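Local coordinates for protein beta-alanyl-CoA:ammonia lyase 2 (Clostridium propionicum, PDB 4MTU) that probably catalyses, as a zinc-binding lyase of the hot dog fold superfamily, the reversible elimination of ammonia from beta-alanyl-CoA, at residues L40-V44 with G73-V78; M1-K5 with E134-A140. All coordinates share one frame; numbering follows the deposited sequence. Where two conformers were deposited one is given.

Contact 1: L40-V44 with G73-V78; sequences LMVYV and GWIEKV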
ATOM      1  N   LEU A  40      15.460  18.907   1.468  1.00 10.70           N
ATOM      2  CA  LEU A  40      16.517  19.856   1.177  1.00 10.90           C
ATOM      3  C   LEU A  40      15.986  21.108   0.410  1.00 10.81           C
ATOM      4  O   LEU A  40      16.415  22.217   0.700  1.00 11.81           O
ATOM      5  CB  LEU A  40      17.634  19.216   0.365  1.00 11.48           C
ATOM      6  CG  LEU A  40      18.466  18.137   1.081  1.00 12.63           C
ATOM      7  CD1 LEU A  40      19.293  17.359   0.089  1.00 13.46           C
ATOM      8  CD2 LEU A  40      19.371  18.778   2.109  1.00 13.28           C
ATOM      9  N   MET A  41      15.091  20.876  -0.523  1.00 10.93           N
ATOM     10  CA  MET A  41      14.558  21.967  -1.316  1.00 11.27           C
ATOM     11  C   MET A  41      13.632  22.849  -0.479  1.00 11.00           C
ATOM     12  O   MET A  41      13.629  24.103  -0.641  1.00 11.95           O
ATOM     13  CB  MET A  41      13.864  21.418  -2.570  1.00 11.63           C
ATOM     14  CG  MET A  41      14.814  20.765  -3.541  1.00 12.62           C
ATOM     15  SD  MET A  41      16.157  21.824  -4.136  1.00 13.47           S
ATOM     16  CE  MET A  41      17.507  21.346  -3.071  1.00 14.26           C
ATOM     17  N   VAL A  42      12.850  22.257   0.386  1.00 11.00           N
ATOM     18  CA  VAL A  42      12.046  23.035   1.316  1.00 10.84           C
ATOM     19  C   VAL A  42      12.946  23.976   2.110  1.00 10.92           C
ATOM     20  O   VAL A  42      12.652  25.166   2.296  1.00 11.74           O
ATOM     21  CB  VAL A  42      11.223  22.096   2.254  1.00 11.58           C
ATOM     22  CG1 VAL A  42      10.542  22.923   3.356  1.00 12.21           C
ATOM     23  CG2 VAL A  42      10.210  21.296   1.428  1.00 12.54           C
ATOM     24  N   TYR A  43      14.042  23.430   2.617  1.00 11.23           N
ATOM     25  CA  TYR A  43      14.941  24.235   3.442  1.00 11.71           C
ATOM     26  C   TYR A  43      15.708  25.322   2.685  1.00 12.24           C
ATOM     27  O   TYR A  43      15.927  26.400   3.208  1.00 12.93           O
ATOM     28  CB  TYR A  43      15.927  23.334   4.195  1.00 12.16           C
ATOM     29  CG  TYR A  43      15.294  22.396   5.180  1.00 12.14           C
ATOM     30  CD1 TYR A  43      14.051  22.618   5.761  1.00 13.49           C
ATOM     31  CD2 TYR A  43      15.952  21.220   5.560  1.00 12.42           C
ATOM     32  CE1 TYR A  43      13.479  21.745   6.648  1.00 13.33           C
ATOM     33  CE2 TYR A  43      15.375  20.357   6.450  1.00 12.89           C
ATOM     34  CZ  TYR A  43      14.153  20.594   7.008  1.00 13.16           C
ATOM     35  OH  TYR A  43      13.558  19.708   7.873  1.00 14.97           O
ATOM     36  N   VAL A  44      16.120  25.026   1.457  1.00 11.44           N
ATOM     37  CA  VAL A  44      16.962  25.989   0.730  1.00 12.07           C
ATOM     38  C   VAL A  44      16.139  27.089   0.079  1.00 11.78           C
ATOM     39  O   VAL A  44      16.630  28.218  -0.075  1.00 13.16           O
ATOM     40  CB  VAL A  44      17.894  25.279  -0.293  1.00 12.93           C
ATOM     41  CG1 VAL A  44      17.181  24.869  -1.532  1.00 13.43           C
ATOM     42  CG2 VAL A  44      19.094  26.193  -0.552  1.00 14.82           C
ATOM     43  N   GLY A  73      21.284  12.892   2.466  1.00 11.67           N
ATOM     44  CA  GLY A  73      21.415  13.725   1.318  1.00 11.77           C
ATOM     45  C   GLY A  73      21.869  15.112   1.705  1.00 11.67           C
ATOM     46  O   GLY A  73      21.605  15.596   2.813  1.00 12.59           O
ATOM     47  N   TRP A  74      22.539  15.763   0.748  1.00 12.06           N
ATOM     48  CA  TRP A  74      22.961  17.160   0.996  1.00 12.27           C
ATOM     49  C   TRP A  74      23.088  17.849  -0.370  1.00 12.50           C
ATOM     50  O   TRP A  74      23.259  17.248  -1.413  1.00 13.31           O
ATOM     51  CB  TRP A  74      24.265  17.207   1.771  1.00 13.80           C
ATOM     52  CG  TRP A  74      25.442  16.557   1.149  1.00 14.65           C
ATOM     53  CD1 TRP A  74      26.369  17.190   0.366  1.00 16.14           C
ATOM     54  CD2 TRP A  74      25.818  15.176   1.220  1.00 15.31           C
ATOM     55  NE1 TRP A  74      27.298  16.270  -0.025  1.00 18.90           N
ATOM     56  CE2 TRP A  74      27.000  15.030   0.466  1.00 18.53           C
ATOM     57  CE3 TRP A  74      25.277  14.054   1.830  1.00 16.94           C
ATOM     58  CZ2 TRP A  74      27.647  13.777   0.338  1.00 20.14           C
ATOM     59  CZ3 TRP A  74      25.909  12.853   1.706  1.00 19.56           C
ATOM     60  CH2 TRP A  74      27.075  12.689   0.974  1.00 21.99           C
ATOM     61  N   ILE A  75      22.996  19.182  -0.285  1.00 12.84           N
ATOM     62  CA  ILE A  75      23.217  20.029  -1.429  1.00 12.96           C
ATOM     63  C   ILE A  75      24.680  20.243  -1.655  1.00 13.85           C
ATOM     64  O   ILE A  75      25.383  20.725  -0.751  1.00 15.30           O
ATOM     65  CB  ILE A  75      22.490  21.392  -1.277  1.00 13.45           C
ATOM     66  CG1 ILE A  75      20.988  21.209  -1.010  1.00 13.70           C
ATOM     67  CG2 ILE A  75      22.779  22.259  -2.487  1.00 15.00           C
ATOM     68  CD1 ILE A  75      20.231  22.504  -0.731  1.00 15.38           C
ATOM     69  N   GLU A  76      25.172  19.927  -2.819  1.00 14.74           N
ATOM     70  CA  GLU A  76      26.544  20.189  -3.219  1.00 16.27           C
ATOM     71  C   GLU A  76      26.632  21.553  -3.904  1.00 17.76           C
ATOM     72  O   GLU A  76      27.649  22.265  -3.684  1.00 21.17           O
ATOM     73  CB  GLU A  76      27.036  19.124  -4.175  1.00 19.36           C
ATOM     74  CG  GLU A  76      28.531  19.256  -4.322  1.00 36.28           C
ATOM     75  N   LYS A  77      25.714  21.948  -4.757  1.00 16.98           N
ATOM     76  CA  LYS A  77      25.781  23.189  -5.509  1.00 18.23           C
ATOM     77  C   LYS A  77      24.372  23.725  -5.701  1.00 16.65           C
ATOM     78  O   LYS A  77      23.427  23.049  -6.099  1.00 17.78           O
ATOM     79  CB  LYS A  77      26.357  22.971  -6.894  1.00 22.34           C
ATOM     80  CG  LYS A  77      26.370  24.029  -7.958  1.00 30.11           C
ATOM     81  CD  LYS A  77      27.065  23.484  -9.202  1.00 36.23           C
ATOM     82  N   VAL A  78      24.231  25.017  -5.359  1.00 17.64           N
ATOM     83  CA  VAL A  78      23.058  25.808  -5.636  1.00 17.18           C
ATOM     84  C   VAL A  78      23.232  26.499  -7.001  1.00 17.93           C
ATOM     85  O   VAL A  78      24.145  27.335  -7.126  1.00 20.05           O
ATOM     86  CB  VAL A  78      22.768  26.882  -4.526  1.00 17.06           C
ATOM     87  CG1 VAL A  78      21.635  27.745  -4.931  1.00 18.70           C
ATOM     88  CG2 VAL A  78      22.537  26.177  -3.200  1.00 18.86           C
TER

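Contact 2: M1-K5 with E134-A140; sequences MVGKK and ESSFKDA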
ATOM      1  N   MET A   1      29.511  21.376   0.941  0.66 30.66           N
ATOM      2  CA  MET A   1      28.123  21.251   1.389  0.66 23.42           C
ATOM      3  C   MET A   1      27.423  22.575   1.649  0.66 23.59           C
ATOM      4  O   MET A   1      27.984  23.430   2.356  0.66 29.92           O
ATOM      5  CB  MET A   1      28.069  20.433   2.677  0.66 26.17           C
ATOM      6  CG  MET A   1      26.664  20.009   3.084  0.66 28.27           C
ATOM      7  SD  MET A   1      26.512  18.933   4.501  0.66 29.97           S
ATOM      8  CE  MET A   1      27.490  17.510   4.091  0.66 27.22           C
ATOM      9  N   VAL A   2      26.223  22.767   1.155  1.00 20.03           N
ATOM     10  CA  VAL A   2      25.461  23.951   1.460  1.00 20.49           C
ATOM     11  C   VAL A   2      24.359  23.539   2.440  1.00 19.35           C
ATOM     12  O   VAL A   2      23.530  22.686   2.119  1.00 21.05           O
ATOM     13  CB  VAL A   2      24.795  24.521   0.202  1.00 21.27           C
ATOM     14  CG1 VAL A   2      23.962  25.707   0.561  1.00 22.17           C
ATOM     15  CG2 VAL A   2      25.896  24.887  -0.774  1.00 24.64           C
ATOM     16  N   GLY A   3      24.331  24.119   3.600  1.00 18.97           N
ATOM     17  CA  GLY A   3      23.341  23.713   4.594  1.00 18.30           C
ATOM     18  C   GLY A   3      23.726  22.426   5.262  1.00 18.89           C
ATOM     19  O   GLY A   3      24.853  21.906   5.156  1.00 31.09           O
ATOM     20  N   LYS A   4      22.833  21.845   5.998  1.00 17.80           N
ATOM     21  CA  LYS A   4      23.052  20.628   6.793  1.00 18.11           C
ATOM     22  C   LYS A   4      22.722  19.420   5.925  1.00 15.41           C
ATOM     23  O   LYS A   4      21.939  19.474   5.006  1.00 15.32           O
ATOM     24  CB  LYS A   4      22.130  20.635   8.041  1.00 19.68           C
ATOM     25  CG  LYS A   4      20.657  20.351   7.887  1.00 20.12           C
ATOM     26  CD  LYS A   4      19.813  20.537   9.142  1.00 21.40           C
ATOM     27  CE  LYS A   4      18.319  20.336   8.988  1.00 21.32           C
ATOM     28  NZ  LYS A   4      17.494  20.702  10.218  1.00 26.28           N
ATOM     29  N   LYS A   5      23.283  18.284   6.320  1.00 14.64           N
ATOM     30  CA  LYS A   5      22.926  16.988   5.781  1.00 14.85           C
ATOM     31  C   LYS A   5      21.562  16.605   6.331  1.00 15.29           C
ATOM     32  O   LYS A   5      21.339  16.703   7.527  1.00 19.47           O
ATOM     33  CB  LYS A   5      24.028  15.996   6.131  1.00 18.23           C
ATOM     34  CG  LYS A   5      23.901  14.604   5.572  1.00 24.60           C
ATOM     35  CD  LYS A   5      25.144  13.737   5.905  1.00 27.93           C
ATOM     36  CE  LYS A   5      26.453  14.224   5.320  1.00 31.35           C
ATOM     37  NZ  LYS A   5      27.658  13.299   5.415  1.00 34.86           N
ATOM     38  N   GLU A 134      15.238  27.357   6.762  1.00 14.70           N
ATOM     39  CA  GLU A 134      15.822  26.614   7.883  1.00 15.43           C
ATOM     40  C   GLU A 134      17.192  27.268   8.137  1.00 15.47           C
ATOM     41  O   GLU A 134      17.925  27.574   7.175  1.00 16.18           O
ATOM     42  CB  GLU A 134      15.871  25.147   7.621  1.00 15.80           C
ATOM     43  CG  GLU A 134      16.022  24.260   8.839  1.00 17.47           C
ATOM     44  CD  GLU A 134      17.446  24.054   9.318  1.00 17.52           C
ATOM     45  OE1 GLU A 134      18.410  24.411   8.619  1.00 18.37           O
ATOM     46  OE2 GLU A 134      17.604  23.443  10.429  1.00 19.66           O
ATOM     47  N   SER A 135      17.536  27.530   9.385  1.00 17.10           N
ATOM     48  CA  SER A 135      18.668  28.360   9.738  1.00 18.97           C
ATOM     49  C   SER A 135      19.987  27.879   9.184  1.00 18.33           C
ATOM     50  O   SER A 135      20.859  28.728   8.838  1.00 20.18           O
ATOM     51  CB  SER A 135      18.719  28.572  11.255  1.00 22.18           C
ATOM     52  OG  SER A 135      18.920  27.321  11.917  1.00 27.14           O
ATOM     53  N   SER A 136      20.207  26.573   9.020  1.00 17.17           N
ATOM     54  CA  SER A 136      21.491  26.099   8.507  1.00 17.78           C
ATOM     55  C   SER A 136      21.691  26.452   7.032  1.00 17.20           C
ATOM     56  O   SER A 136      22.826  26.347   6.525  1.00 18.63           O
ATOM     57  CB  SER A 136      21.674  24.605   8.725  1.00 18.80           C
ATOM     58  OG  SER A 136      20.986  23.862   7.820  1.00 22.49           O
ATOM     59  N   PHE A 137      20.654  26.869   6.354  1.00 15.73           N
ATOM     60  CA  PHE A 137      20.675  27.198   4.914  1.00 15.65           C
ATOM     61  C   PHE A 137      20.741  28.691   4.670  1.00 16.38           C
ATOM     62  O   PHE A 137      20.640  29.114   3.512  1.00 16.96           O
ATOM     63  CB  PHE A 137      19.472  26.591   4.182  1.00 15.53           C
ATOM     64  CG  PHE A 137      19.515  25.065   4.186  1.00 15.34           C
ATOM     65  CD1 PHE A 137      19.176  24.323   5.309  1.00 16.87           C
ATOM     66  CD2 PHE A 137      19.926  24.338   3.076  1.00 16.60           C
ATOM     67  CE1 PHE A 137      19.255  22.924   5.331  1.00 16.50           C
ATOM     68  CE2 PHE A 137      19.987  22.962   3.047  1.00 17.60           C
ATOM     69  CZ  PHE A 137      19.693  22.255   4.189  1.00 16.73           C
ATOM     70  N   LYS A 138      20.915  29.485   5.707  1.00 17.82           N
ATOM     71  CA  LYS A 138      20.798  30.938   5.595  1.00 22.07           C
ATOM     72  C   LYS A 138      21.827  31.494   4.650  1.00 24.12           C
ATOM     73  O   LYS A 138      21.611  32.551   4.057  1.00 29.09           O
ATOM     74  CB  LYS A 138      20.932  31.613   6.975  1.00 23.96           C
ATOM     75  CG  LYS A 138      22.260  31.556   7.673  1.00 28.73           C
ATOM     76  N   ASP A 139      22.959  30.851   4.466  1.00 24.35           N
ATOM     77  CA  ASP A 139      23.912  31.516   3.554  1.00 30.05           C
ATOM     78  C   ASP A 139      23.931  30.834   2.200  1.00 28.50           C
ATOM     79  O   ASP A 139      24.915  31.046   1.478  1.00 30.11           O
ATOM     80  CB  ASP A 139      25.227  31.493   4.324  1.00 35.22           C
ATOM     81  CG  ASP A 139      25.135  32.485   5.497  1.00 41.15           C
ATOM     82  OD1 ASP A 139      24.727  33.648   5.239  1.00 43.32           O
ATOM     83  OD2 ASP A 139      25.405  32.181   6.685  1.00 44.90           O
ATOM     84  N   ALA A 140      22.852  30.100   1.968  0.58 23.98           N
ATOM     85  CA  ALA A 140      22.695  29.675   0.600  0.58 21.80           C
ATOM     86  C   ALA A 140      22.688  30.951  -0.241  0.58 22.74           C
ATOM     87  O   ALA A 140      22.040  31.968  -0.230  0.58 22.68           O
ATOM     88  CB  ALA A 140      21.427  28.898   0.361  0.58 21.20           C
TER

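Contact 1: L40-V44 with G73-V78
Leu40, Met41 and Val44 meet Ile75 in a buried helix-on-sheet contact carried by apolar side chains, with no hydrogen bond across it, where the C-terminal turn of helix 27-45 rests on strand 68-78. Ile75 is its centre: its CG1, anti to its carbonyl carbon (chi1 -55°), carries CD1 toward the helix. Ile75 CD1 stands 3.7 Å from Val44 CB, with both methyls of that valine close by, and 3.8 Å from Met41 CE. The methionine reaches this place by bending at chi2 and chi3, bringing its terminal methyl obliquely across the isoleucine. Leu40 packs one turn earlier, its CB beside Ile75 CG1 and its CD1 laid on the strand backbone, 3.7 Å from Trp74 N. The side-chain-free Gly73 lies under the same leucine methyl. In the hot dog fold a long helix, the sausage, is wrapped by a curved antiparallel sheet; here the axes of residues 40-44 and 73-75 approach to 9.6 Å and cross at -35°, running roughly the same way. The strand turns a corner at Glu76, which with Lys77 forms a classic beta bulge opposite Thr84. Beyond it Val78 CG2 comes 4.3 Å from Val44 CG2. Val78 touches His142, which binds zinc together with Asp45.

Contact 2: M1-K5 with E134-A140
Lys4 and Glu134 form a salt bridge on the protein surface that fastens the start of strand 4-11 to the loop following strand 106-123. Lys4 NZ lies 2.8 Å from Glu134 OE2, approaching from above the carboxylate plane, 66° out of it. The lysine is extended beyond CG and crosses the glutamate at about a right angle. The other carboxylate oxygen is used within its own loop: Glu134 OE1 accepts a bond from Ser136 N, 2.8 Å away and above the carboxylate plane, and a second from Ser136 OG, also at 2.8 Å, on the syn side. Two bonds to OE1 and one to OE2 thus restrain the carboxylate. Ser136 OG, donating to Glu134, also receives a weak bond from Lys4 N, 3.3 Å long and bent to 127°. Residues 135-137 form a short 3-10 segment, followed by a type I turn from Phe137 to Ala140. Inside this compact loop Phe137 N is satisfied by Glu134 O. Against the chain corner at Gly3 the aromatic ring makes a CH-pi contact, with Gly3 CA over its face, 3.8 Å from the centroid of the Phe137 ring. The same carbon, Gly3 CA, gives a nearly straight CA-H...O contact to Ser136 O, 3.3 Å away. Without a side chain, Gly3 can come this close to the ring. Further along the loop, Ser135 OG bonds to Glu110 of the second subunit.

Contact 1 belongs to the buried interior between helix and sheet, whereas contact 2 lies at the surface, joining the two ends of the chain. Their chemistry follows: contact 1 has no hydrogen bond between its segments, while contact 2 combines a salt bridge and a weak hydrogen bond with packing on an aromatic ring. Both involve the same sheet, in which strands 4-11 and 68-78 are neighbours, and Val2 N probably bonds to Ile75 O at 2.9 Å. Tyr43 bridges the helix to the loop through Phe137 and Glu134, so Phe137 adds to the apolar packing beside the helix end, where the Val44 side chain lies about 6 Å from the zinc ion.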